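Side-chain contacts in phosphoribosylaminoimidazole-succinocarboxamide synthase (Saccharomyces cerevisiae, PDB 2CNQ), which catalyses the ATP-dependent joining of 4-carboxy-5-aminoimidazole ribotide with L-aspartate to give SAICAR in de novo purine biosynthesis: residues Arg189-Leu194 and Phe218-Asp223; Pro90-Leu93 and Lys97-Thr100; Lys260-Asp265 and Arg289-Glu294. One frame throughout, in Å; residues are numbered along the deposited sequence. Where two conformers were deposited one is given.

Going from the N terminus, contact 2 comes first and is the most local: the turn at 90-93 folds back across three residues onto 97-100, in the first part of helix 96-102. Contact 1 follows, closing a 23-residue excursion in which helix 185-209 runs out, turns and returns as strand 211-223 of the mixed sheet. Contact 3 is last, and it too spans 23 residues, bringing 260-265 against helix 282-300. The three lie in series, so none nests in or crosses another. Contacts 1 and 3 sit on opposite sides of the chain's centre, their own centres about 27 Å apart; contact 2's centre lies about 34 Å from that of contact 1 and 30 Å from that of contact 3.

Contact 1: Arg189-Leu194 and Phe218-Asp223; sequences RRVAEL and FEFGID. With ADP (adenosine-5'-diphosphate), chain B.
Phe220 meets Val191 and Leu194 in a buried, apolar helix-on-sheet contact, where helix 185-209 lies on the mixed sheet and the chain turns straight back into strand 211-223. Over these short segments the axes approach to 10.6 Å and run at 136°, so the helix passes the strand obliquely, with the N-to-C directions more opposed than aligned. Alternation along the strand sets the pattern: Phe218 and Phe220 point their CB atoms at the helix, while Glu219 between them serves the opposite face.

Phe220 supplies most of the strand's share of the contact. Its CG sits anti to the carbonyl carbon (chi1 -69°), which sends the ring out from the sheet to the helix backbone. There CE2 comes edge-on to Val191 O at 3.5 Å, with the oxygen near the ring plane. The isopropyl group of Val191 and the ring slide past each other, CG1 lying 3.8 Å from CD2 of Phe220. Further along the helix Leu194 reaches the end of the same ring, its CD2 4.0 Å from Phe220 CZ and at a slant. Two conformers of Phe220 were modelled and these distances belong to one of them. Ile115 and Val119 of strand 113-122 pack on both Val191 and Phe220, and Ile229 of strand 228-245 touches Phe220 and Leu194, so neighbouring strands widen the same apolar layer.

At the margin Ile222 CD1 lies 4.5 Å from Arg190 NH1, a loose touch; that nitrogen is engaged by Asn227 OD1. Across the strand, the other face belongs to a nucleotide pocket. Glu219 reaches it with an extended chain, OE1 salt-bridged to Lys217, and its OE2 accepts a 2.6 Å hydrogen bond from O2' of the ADP ribose.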
loop_
_atom_site.group_PDB
_atom_site.type_symbol
_atom_site.label_atom_id
_atom_site.label_comp_id
_atom_site.label_asym_id
_atom_site.label_seq_id
_atom_site.Cartn_x
_atom_site.Cartn_y
_atom_site.Cartn_z
ATOM N N ARG A 189 15.810 8.499 -10.533
ATOM C CA ARG A 189 16.663 8.725 -9.405
ATOM C C ARG A 189 15.908 9.508 -8.353
ATOM O O ARG A 189 16.037 9.214 -7.188
ATOM C CB ARG A 189 17.899 9.483 -9.817
ATOM C CG ARG A 189 18.867 9.611 -8.651
ATOM C CD ARG A 189 19.992 10.478 -9.012
ATOM N NE ARG A 189 21.034 10.526 -8.011
ATOM C CZ ARG A 189 22.123 9.783 -8.030
ATOM N NH1 ARG A 189 23.011 9.932 -7.070
ATOM N NH2 ARG A 189 22.331 8.903 -8.985
ATOM N N ARG A 190 15.143 10.502 -8.751
ATOM C CA ARG A 190 14.400 11.261 -7.798
ATOM C C ARG A 190 13.425 10.379 -7.073
ATOM O O ARG A 190 13.241 10.503 -5.883
ATOM C CB ARG A 190 13.643 12.372 -8.466
ATOM C CG ARG A 190 14.513 13.473 -8.945
ATOM C CD ARG A 190 13.751 14.422 -9.798
ATOM N NE ARG A 190 12.700 15.067 -9.045
ATOM C CZ ARG A 190 11.641 15.660 -9.573
ATOM N NH1 ARG A 190 11.440 15.659 -10.875
ATOM N NH2 ARG A 190 10.769 16.253 -8.775
ATOM N N VAL A 191 12.766 9.502 -7.800
ATOM C CA VAL A 191 11.853 8.558 -7.228
ATOM C C VAL A 191 12.580 7.699 -6.232
ATOM O O VAL A 191 12.105 7.516 -5.111
ATOM C CB VAL A 191 11.244 7.706 -8.326
ATOM C CG1 VAL A 191 10.592 6.470 -7.788
ATOM C CG2 VAL A 191 10.284 8.538 -9.135
ATOM N N ALA A 192 13.709 7.166 -6.602
ATOM C CA ALA A 192 14.427 6.306 -5.722
ATOM C C ALA A 192 14.810 6.996 -4.462
ATOM O O ALA A 192 14.676 6.466 -3.378
ATOM C CB ALA A 192 15.686 5.831 -6.413
ATOM N N GLU A 193 15.324 8.191 -4.599
ATOM C CA GLU A 193 15.814 8.861 -3.441
ATOM C C GLU A 193 14.695 9.277 -2.544
ATOM O O GLU A 193 14.809 9.153 -1.351
ATOM C CB GLU A 193 16.661 10.028 -3.829
ATOM C CG GLU A 193 17.943 9.553 -4.437
ATOM C CD GLU A 193 18.905 10.643 -4.689
ATOM O OE1 GLU A 193 20.041 10.324 -5.035
ATOM O OE2 GLU A 193 18.527 11.813 -4.569
ATOM N N LEU A 194 13.607 9.737 -3.109
ATOM C CA LEU A 194 12.506 10.163 -2.304
ATOM C C LEU A 194 11.915 8.966 -1.622
ATOM O O LEU A 194 11.588 9.014 -0.459
ATOM C CB LEU A 194 11.470 10.832 -3.158
ATOM C CG LEU A 194 10.204 11.250 -2.444
ATOM C CD1 LEU A 194 10.523 12.216 -1.332
ATOM C CD2 LEU A 194 9.252 11.855 -3.414
ATOM N N PHE A 218 5.260 2.146 -2.453
ATOM C CA PHE A 218 4.662 3.441 -2.648
ATOM C C PHE A 218 4.223 3.534 -4.086
ATOM O O PHE A 218 4.738 2.875 -4.943
ATOM C CB PHE A 218 5.668 4.537 -2.401
ATOM C CG PHE A 218 6.227 4.609 -1.032
ATOM C CD1 PHE A 218 5.421 4.790 0.059
ATOM C CD2 PHE A 218 7.575 4.546 -0.842
ATOM C CE1 PHE A 218 5.965 4.946 1.293
ATOM C CE2 PHE A 218 8.128 4.687 0.402
ATOM C CZ PHE A 218 7.332 4.884 1.464
ATOM N N GLU A 219 3.321 4.453 -4.320
ATOM C CA GLU A 219 3.029 4.928 -5.626
ATOM C C GLU A 219 3.202 6.395 -5.644
ATOM O O GLU A 219 2.826 7.094 -4.726
ATOM C CB GLU A 219 1.633 4.571 -6.069
ATOM C CG GLU A 219 1.444 3.095 -6.149
ATOM C CD GLU A 219 0.180 2.665 -6.803
ATOM O OE1 GLU A 219 -0.202 1.503 -6.564
ATOM O OE2 GLU A 219 -0.410 3.468 -7.543
ATOM N N PHE A 220 3.802 6.847 -6.712
ATOM C CA PHE A 220 4.044 8.243 -6.915
ATOM C C PHE A 220 3.403 8.698 -8.184
ATOM O O PHE A 220 3.376 7.991 -9.171
ATOM C CB PHE A 220 5.532 8.487 -7.083
ATOM C CG PHE A 220 6.404 8.288 -5.865
ATOM C CD1 PHE A 220 5.910 8.190 -4.583
ATOM C CD2 PHE A 220 7.774 8.221 -6.012
ATOM C CE1 PHE A 220 6.789 8.052 -3.522
ATOM C CE2 PHE A 220 8.616 8.112 -4.926
ATOM C CZ PHE A 220 8.122 8.044 -3.709
ATOM N N GLY A 221 2.940 9.911 -8.151
ATOM C CA GLY A 221 2.569 10.649 -9.308
ATOM C C GLY A 221 3.564 11.725 -9.553
ATOM O O GLY A 221 4.502 11.940 -8.798
ATOM N N ILE A 222 3.342 12.416 -10.643
ATOM C CA ILE A 222 4.198 13.490 -11.014
ATOM C C ILE A 222 3.314 14.606 -11.467
ATOM O O ILE A 222 2.472 14.448 -12.318
ATOM C CB ILE A 222 5.207 13.051 -12.089
ATOM C CG1 ILE A 222 6.136 14.195 -12.472
ATOM C CG2 ILE A 222 4.536 12.460 -13.319
ATOM C CD1 ILE A 222 7.120 14.545 -11.438
ATOM N N ASP A 223 3.518 15.757 -10.883
ATOM C CA ASP A 223 2.851 16.960 -11.309
ATOM C C ASP A 223 3.832 17.669 -12.169
ATOM O O ASP A 223 4.775 18.308 -11.689
ATOM C CB ASP A 223 2.490 17.829 -10.125
ATOM C CG ASP A 223 1.836 19.095 -10.549
ATOM O OD1 ASP A 223 1.959 19.475 -11.733
ATOM O OD2 ASP A 223 1.188 19.704 -9.701
HETATM P PB ADP B . -4.626 -2.107 -7.780
HETATM O O1B ADP B . -3.665 -2.113 -6.684
HETATM O O2B ADP B . -3.999 -1.807 -9.076
HETATM O O3B ADP B . -5.477 -3.267 -7.951
HETATM P PA ADP B . -6.239 -0.379 -6.182
HETATM O O1A ADP B . -5.201 -0.174 -5.171
HETATM O O2A ADP B . -7.394 -1.203 -5.860
HETATM O O3A ADP B . -5.601 -0.880 -7.528
HETATM O "O5'" ADP B . -6.812 0.999 -6.670
HETATM C "C5'" ADP B . -6.080 2.200 -6.762
HETATM C "C4'" ADP B . -5.834 2.521 -8.206
HETATM O "O4'" ADP B . -5.804 3.944 -8.295
HETATM C "C3'" ADP B . -4.504 2.058 -8.714
HETATM O "O3'" ADP B . -4.551 1.896 -10.110
HETATM C "C2'" ADP B . -3.621 3.241 -8.421
HETATM O "O2'" ADP B . -2.446 3.264 -9.169
HETATM C "C1'" ADP B . -4.538 4.351 -8.773
HETATM N N9 ADP B . -4.258 5.624 -8.179
HETATM C C8 ADP B . -3.819 5.848 -6.939
HETATM N N7 ADP B . -3.755 7.121 -6.647
HETATM C C5 ADP B . -4.170 7.746 -7.760
HETATM C C6 ADP B . -4.372 9.099 -8.117
HETATM N N6 ADP B . -4.141 10.073 -7.260
HETATM N N1 ADP B . -4.734 9.393 -9.360
HETATM C C2 ADP B . -5.005 8.404 -10.206
HETATM N N3 ADP B . -4.933 7.104 -9.964
HETATM C C4 ADP B . -4.505 6.793 -8.742
#

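Contact 2: Pro90-Leu93 and Lys97-Thr100; sequences PAKL and KYKT
Tyr98 packs against both Lys92 and Leu93. Lys92 O lies at the edge of the tyrosine ring, near its plane, 3.2 Å from Tyr98 CD2. The Lys92 side chain crosses the ring obliquely, CG 3.9 Å from CE2 of Tyr98, and its CE comes equally near the phenol OH; Lys92 was modelled twice, and these side-chain contacts belong to one copy. Leu93 crosses Tyr98 at about a right angle, pressing CD2 to within 3.8 Å of Tyr98 CB. One face of the ring is covered from its own helix by Lys97 CB, 4.3 Å above the centre. With CG anti to the carbonyl carbon (chi1 -53°), Tyr98 swings its ring toward the turn. Leu93 O meanwhile touches CB of Lys99 at 3.6 Å.

A second shell fixes these groups. Tyr98 OH is hydrogen-bonded to Asp9 OD2, Lys92 NZ is salt-bridged to Glu95, and Ile11 packs on Lys92, Leu93 and Tyr98 alike. Lys99 turns its amine away to a cation-pi contact with Phe86. Cutting Tyr98 back to an alanine would probably open a gap beside Leu93 and Ile11 and leave Asp9 without its phenol partner. Leu93 N bonds Pro90 O at 2.9 Å, closing a beta turn with helical backbone angles; the whole is such a turn folded back onto the start of the short helix that follows it.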
loop_
_atom_site.group_PDB
_atom_site.type_symbol
_atom_site.label_atom_id
_atom_site.label_comp_id
_atom_site.label_asym_id
_atom_site.label_seq_id
_atom_site.Cartn_x
_atom_site.Cartn_y
_atom_site.Cartn_z
ATOM N N PRO A 90 -21.640 14.990 -4.467
ATOM C CA PRO A 90 -23.065 15.198 -4.660
ATOM C C PRO A 90 -23.826 14.820 -3.430
ATOM O O PRO A 90 -23.514 13.852 -2.763
ATOM C CB PRO A 90 -23.391 14.288 -5.816
ATOM C CG PRO A 90 -22.108 14.236 -6.588
ATOM C CD PRO A 90 -21.052 14.204 -5.551
ATOM N N ALA A 91 -24.839 15.594 -3.145
ATOM C CA ALA A 91 -25.640 15.402 -1.974
ATOM C C ALA A 91 -26.168 14.007 -1.884
ATOM O O ALA A 91 -26.291 13.474 -0.805
ATOM C CB ALA A 91 -26.780 16.384 -1.958
ATOM N N LYS A 92 -26.512 13.417 -3.000
ATOM C CA LYS A 92 -27.082 12.101 -2.950
ATOM C C LYS A 92 -26.164 11.125 -2.264
ATOM O O LYS A 92 -26.630 10.189 -1.659
ATOM C CB LYS A 92 -27.456 11.671 -4.346
ATOM C CG LYS A 92 -28.319 10.494 -4.360
ATOM C CD LYS A 92 -28.971 10.249 -5.695
ATOM C CE LYS A 92 -29.865 9.060 -5.607
ATOM N NZ LYS A 92 -30.933 9.239 -4.596
ATOM N N LEU A 93 -24.843 11.323 -2.374
ATOM C CA LEU A 93 -23.934 10.369 -1.768
ATOM C C LEU A 93 -23.884 10.444 -0.274
ATOM O O LEU A 93 -23.296 9.600 0.351
ATOM C CB LEU A 93 -22.562 10.503 -2.351
ATOM C CG LEU A 93 -22.497 10.136 -3.819
ATOM C CD1 LEU A 93 -21.080 10.304 -4.292
ATOM C CD2 LEU A 93 -22.961 8.746 -4.073
ATOM N N LYS A 97 -27.797 5.032 1.892
ATOM C CA LYS A 97 -27.485 3.934 1.036
ATOM C C LYS A 97 -26.096 4.067 0.488
ATOM O O LYS A 97 -25.426 3.083 0.254
ATOM C CB LYS A 97 -28.464 3.914 -0.108
ATOM C CG LYS A 97 -28.294 2.812 -1.085
ATOM C CD LYS A 97 -29.245 2.981 -2.246
ATOM C CE LYS A 97 -30.654 2.779 -1.878
ATOM N NZ LYS A 97 -31.510 2.804 -3.058
ATOM N N TYR A 98 -25.671 5.285 0.238
ATOM C CA TYR A 98 -24.353 5.544 -0.295
ATOM C C TYR A 98 -23.374 5.873 0.765
ATOM O O TYR A 98 -22.249 5.427 0.724
ATOM C CB TYR A 98 -24.441 6.662 -1.314
ATOM C CG TYR A 98 -25.469 6.368 -2.357
ATOM C CD1 TYR A 98 -25.334 5.288 -3.199
ATOM C CD2 TYR A 98 -26.614 7.127 -2.430
ATOM C CE1 TYR A 98 -26.300 4.980 -4.099
ATOM C CE2 TYR A 98 -27.591 6.827 -3.346
ATOM C CZ TYR A 98 -27.449 5.742 -4.148
ATOM O OH TYR A 98 -28.435 5.462 -5.046
ATOM N N LYS A 99 -23.769 6.687 1.725
ATOM C CA LYS A 99 -22.835 7.120 2.717
ATOM C C LYS A 99 -22.254 5.953 3.467
ATOM O O LYS A 99 -21.087 5.936 3.792
ATOM C CB LYS A 99 -23.474 8.115 3.626
ATOM C CG LYS A 99 -22.478 8.765 4.502
ATOM C CD LYS A 99 -23.086 9.821 5.351
ATOM C CE LYS A 99 -22.029 10.622 6.008
ATOM N NZ LYS A 99 -22.636 11.301 7.164
ATOM N N THR A 100 -23.056 4.964 3.736
ATOM C CA THR A 100 -22.545 3.826 4.464
ATOM C C THR A 100 -21.509 3.073 3.663
ATOM O O THR A 100 -20.687 2.395 4.230
ATOM C CB THR A 100 -23.650 2.895 4.862
ATOM O OG1 THR A 100 -24.323 2.491 3.696
ATOM C CG2 THR A 100 -24.572 3.508 5.870
#

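Contact 3: Lys260-Asp265 and Arg289-Glu294; sequences KQFLRD and RAKYIE. With ADP (adenosine-5'-diphosphate), chain F; AMZ (aminoimidazole 4-carboxamide ribonucleotide), chain C; SO4 (sulfate ion), chain J.
Lys260 and Tyr292, with Phe262 and Lys291 beside them, form a small contact between segment 260-265, which runs into helix 261-269, and helix 282-300. The tight, enclosed part is the buried pair. Lys260, of which one of two modelled conformers is described, runs side by side with Tyr292 in the same direction, and the phenol OH comes 3.2 Å from Lys260 CB; that OH is hydrogen-bonded to Asp239.

Phe262 and Lys291, both partly exposed, make the side nearer solvent, crossing at about a right angle. The lysine's aliphatic arm lies over one face of the ring, CE 3.4 Å from Phe262 CD2, and a bend at its last torsion (chi4 -57°) lets NZ reach Ser257 O. Arg289, which does not touch 260-265, belongs to a separate anion site on the same helix: it is salt-bridged through NH2 to Glu52 and binds a sulfate ion, probably from the crystallisation liquor.

Segment 260-265 also lines the site that holds ADP and the aminoimidazole ribonucleotide. The approach of Lys260 NZ to the ADP beta-phosphate is implausibly short and doubtful. Lys260 CB sits 3.9 Å over the centre of the Arg264 guanidinium, which works at its edge. Gln261 OE1 takes NH1 from above its carbonyl plane, and Gln261 NE2 in turn holds Asp265 OD2, a second shell that helps steady the arginine. Arg264 NE donates a 2.8 Å hydrogen bond to O1A of this second ADP, not the one beside Glu219; NH2 bonds its O2A almost straight (178°) and also O1 of the ribonucleotide, so one arginine grips both ligands.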
loop_
_atom_site.group_PDB
_atom_site.type_symbol
_atom_site.label_atom_id
_atom_site.label_comp_id
_atom_site.label_asym_id
_atom_site.label_seq_id
_atom_site.Cartn_x
_atom_site.Cartn_y
_atom_site.Cartn_z
ATOM N N LYS A 260 -0.428 -8.367 4.846
ATOM C CA LYS A 260 -1.023 -9.295 3.938
ATOM C C LYS A 260 -0.240 -10.557 3.815
ATOM O O LYS A 260 -0.763 -11.520 3.292
ATOM C CB LYS A 260 -1.143 -8.676 2.565
ATOM C CG LYS A 260 -2.107 -9.456 1.685
ATOM C CD LYS A 260 -1.969 -9.136 0.230
ATOM C CE LYS A 260 -2.310 -7.724 -0.083
ATOM N NZ LYS A 260 -2.690 -7.590 -1.521
ATOM N N GLN A 261 1.019 -10.560 4.196
ATOM C CA GLN A 261 1.802 -11.748 4.038
ATOM C C GLN A 261 1.171 -12.920 4.749
ATOM O O GLN A 261 1.307 -14.036 4.301
ATOM C CB GLN A 261 3.231 -11.558 4.510
ATOM C CG GLN A 261 4.145 -12.600 3.974
ATOM C CD GLN A 261 4.273 -12.481 2.484
ATOM O OE1 GLN A 261 4.370 -11.388 1.957
ATOM N NE2 GLN A 261 4.266 -13.607 1.796
ATOM N N PHE A 262 0.462 -12.690 5.826
ATOM C CA PHE A 262 -0.201 -13.760 6.496
ATOM C C PHE A 262 -1.127 -14.466 5.533
ATOM O O PHE A 262 -1.188 -15.677 5.487
ATOM C CB PHE A 262 -0.986 -13.187 7.633
ATOM C CG PHE A 262 -1.879 -14.170 8.251
ATOM C CD1 PHE A 262 -3.230 -14.064 8.071
ATOM C CD2 PHE A 262 -1.375 -15.231 8.964
ATOM C CE1 PHE A 262 -4.076 -14.989 8.602
ATOM C CE2 PHE A 262 -2.213 -16.153 9.504
ATOM C CZ PHE A 262 -3.573 -16.036 9.316
ATOM N N LEU A 263 -1.906 -13.700 4.788
ATOM C CA LEU A 263 -2.848 -14.278 3.861
ATOM C C LEU A 263 -2.127 -14.901 2.725
ATOM O O LEU A 263 -2.453 -15.992 2.323
ATOM C CB LEU A 263 -3.808 -13.226 3.367
ATOM C CG LEU A 263 -4.734 -13.721 2.282
ATOM C CD1 LEU A 263 -5.633 -14.845 2.760
ATOM C CD2 LEU A 263 -5.530 -12.581 1.722
ATOM N N ARG A 264 -1.146 -14.224 2.173
ATOM C CA ARG A 264 -0.380 -14.805 1.095
ATOM C C ARG A 264 0.140 -16.150 1.494
ATOM O O ARG A 264 0.041 -17.121 0.753
ATOM C CB ARG A 264 0.772 -13.912 0.758
ATOM C CG ARG A 264 0.412 -12.595 0.171
ATOM C CD ARG A 264 1.634 -11.827 -0.082
ATOM N NE ARG A 264 1.355 -10.503 -0.606
ATOM C CZ ARG A 264 1.791 -9.382 -0.076
ATOM N NH1 ARG A 264 2.554 -9.373 0.992
ATOM N NH2 ARG A 264 1.421 -8.255 -0.629
ATOM N N ASP A 265 0.738 -16.206 2.659
ATOM C CA ASP A 265 1.342 -17.428 3.088
ATOM C C ASP A 265 0.324 -18.499 3.340
ATOM O O ASP A 265 0.571 -19.655 3.048
ATOM C CB ASP A 265 2.198 -17.182 4.300
ATOM C CG ASP A 265 3.466 -16.408 4.005
ATOM O OD1 ASP A 265 4.130 -16.054 4.982
ATOM O OD2 ASP A 265 3.793 -16.171 2.850
ATOM N N ARG A 289 -7.595 -9.621 9.675
ATOM C CA ARG A 289 -8.125 -8.380 10.124
ATOM C C ARG A 289 -7.380 -7.925 11.359
ATOM O O ARG A 289 -7.017 -6.780 11.495
ATOM C CB ARG A 289 -9.590 -8.530 10.401
ATOM C CG ARG A 289 -10.283 -7.216 10.612
ATOM C CD ARG A 289 -11.741 -7.448 10.833
ATOM N NE ARG A 289 -12.493 -6.230 10.929
ATOM C CZ ARG A 289 -12.707 -5.559 12.038
ATOM N NH1 ARG A 289 -12.226 -5.960 13.177
ATOM N NH2 ARG A 289 -13.428 -4.465 11.985
ATOM N N ALA A 290 -7.183 -8.845 12.269
ATOM C CA ALA A 290 -6.559 -8.493 13.521
ATOM C C ALA A 290 -5.140 -8.099 13.323
ATOM O O ALA A 290 -4.650 -7.220 14.000
ATOM C CB ALA A 290 -6.669 -9.625 14.489
ATOM N N LYS A 291 -4.432 -8.756 12.436
ATOM C CA LYS A 291 -3.067 -8.366 12.157
ATOM C C LYS A 291 -3.016 -6.981 11.603
ATOM O O LYS A 291 -2.156 -6.208 11.961
ATOM C CB LYS A 291 -2.457 -9.354 11.190
ATOM C CG LYS A 291 -2.008 -10.601 11.877
ATOM C CD LYS A 291 -1.598 -11.674 10.859
ATOM C CE LYS A 291 -1.031 -12.908 11.476
ATOM N NZ LYS A 291 0.143 -12.642 12.325
ATOM N N TYR A 292 -3.912 -6.666 10.681
ATOM C CA TYR A 292 -3.918 -5.351 10.104
ATOM C C TYR A 292 -4.189 -4.343 11.170
ATOM O O TYR A 292 -3.576 -3.290 11.192
ATOM C CB TYR A 292 -4.969 -5.236 9.022
ATOM C CG TYR A 292 -4.536 -5.718 7.675
ATOM C CD1 TYR A 292 -4.757 -4.919 6.589
ATOM C CD2 TYR A 292 -3.935 -6.941 7.480
ATOM C CE1 TYR A 292 -4.396 -5.324 5.329
ATOM C CE2 TYR A 292 -3.583 -7.357 6.230
ATOM C CZ TYR A 292 -3.829 -6.548 5.155
ATOM O OH TYR A 292 -3.476 -7.013 3.947
ATOM N N ILE A 293 -5.152 -4.631 12.026
ATOM C CA ILE A 293 -5.485 -3.674 13.063
ATOM C C ILE A 293 -4.339 -3.509 14.020
ATOM O O ILE A 293 -4.097 -2.417 14.468
ATOM C CB ILE A 293 -6.783 -4.098 13.729
ATOM C CG1 ILE A 293 -7.933 -3.807 12.777
ATOM C CG2 ILE A 293 -6.966 -3.377 15.036
ATOM C CD1 ILE A 293 -9.229 -4.452 13.152
ATOM N N GLU A 294 -3.627 -4.573 14.330
ATOM C CA GLU A 294 -2.492 -4.430 15.209
ATOM C C GLU A 294 -1.449 -3.548 14.586
ATOM O O GLU A 294 -0.880 -2.706 15.243
ATOM C CB GLU A 294 -1.944 -5.781 15.553
ATOM C CG GLU A 294 -0.757 -5.738 16.471
ATOM C CD GLU A 294 -1.058 -5.236 17.862
ATOM O OE1 GLU A 294 -0.100 -5.141 18.630
ATOM O OE2 GLU A 294 -2.206 -5.033 18.227
HETATM P PB ADP F . -2.244 -8.222 -4.924
HETATM O O1B ADP F . -3.507 -8.360 -5.708
HETATM O O2B ADP F . -1.163 -7.445 -5.624
HETATM O O3B ADP F . -2.546 -7.779 -3.511
HETATM P PA ADP F . -0.226 -9.456 -3.909
HETATM O O1A ADP F . 0.261 -10.662 -3.202
HETATM O O2A ADP F . -0.274 -8.359 -2.910
HETATM O O3A ADP F . -1.537 -9.655 -4.759
HETATM O "O5'" ADP F . 0.767 -8.976 -5.020
HETATM C "C5'" ADP F . 1.956 -8.323 -4.626
HETATM C "C4'" ADP F . 2.928 -8.092 -5.764
HETATM O "O4'" ADP F . 3.381 -9.369 -6.200
HETATM C "C3'" ADP F . 2.239 -7.404 -6.914
HETATM O "O3'" ADP F . 3.164 -6.579 -7.597
HETATM C "C2'" ADP F . 1.830 -8.569 -7.759
HETATM O "O2'" ADP F . 1.741 -8.207 -9.112
HETATM C "C1'" ADP F . 2.969 -9.538 -7.543
HETATM N N9 ADP F . 2.568 -10.930 -7.706
HETATM C C8 ADP F . 1.412 -11.432 -7.309
HETATM N N7 ADP F . 1.329 -12.735 -7.607
HETATM C C5 ADP F . 2.468 -13.069 -8.190
HETATM C C6 ADP F . 2.962 -14.325 -8.710
HETATM N N6 ADP F . 2.171 -15.422 -8.634
HETATM N N1 ADP F . 4.193 -14.296 -9.254
HETATM C C2 ADP F . 4.946 -13.157 -9.316
HETATM N N3 ADP F . 4.535 -11.961 -8.835
HETATM C C4 ADP F . 3.309 -11.877 -8.267
HETATM O O5 AMZ C . 0.239 -3.754 -4.578
HETATM C C6 AMZ C . 1.248 -4.047 -5.183
HETATM N N2 AMZ C . 1.311 -4.139 -6.507
HETATM C C3A AMZ C . 2.488 -4.297 -4.474
HETATM C C7A AMZ C . 2.646 -4.295 -3.122
HETATM N N3 AMZ C . 1.806 -4.004 -2.112
HETATM N N1 AMZ C . 3.658 -4.604 -5.063
HETATM C C5 AMZ C . 4.531 -4.775 -4.096
HETATM N N AMZ C . 3.923 -4.606 -2.901
HETATM C C1 AMZ C . 4.574 -4.648 -1.615
HETATM C C2 AMZ C . 4.462 -5.966 -0.909
HETATM C C3 AMZ C . 5.691 -5.970 -0.046
HETATM O O2 AMZ C . 5.391 -5.181 1.083
HETATM O O1 AMZ C . 3.246 -6.028 -0.195
HETATM O O AMZ C . 5.942 -4.490 -1.867
HETATM C C AMZ C . 6.693 -5.255 -0.937
HETATM C C4 AMZ C . 7.629 -6.166 -1.660
HETATM O O3 AMZ C . 6.882 -7.241 -2.205
HETATM P P AMZ C . 7.677 -8.451 -2.875
HETATM O OP1 AMZ C . 8.259 -7.950 -4.155
HETATM O O4 AMZ C . 6.606 -9.492 -3.103
HETATM O OP2 AMZ C . 8.750 -8.916 -1.945
HETATM S S SO4 J . -13.807 -4.092 15.708
HETATM O O1 SO4 J . -14.895 -5.061 15.816
HETATM O O2 SO4 J . -13.893 -3.128 16.795
HETATM O O3 SO4 J . -12.543 -4.801 15.693
HETATM O O4 SO4 J . -13.941 -3.343 14.464
#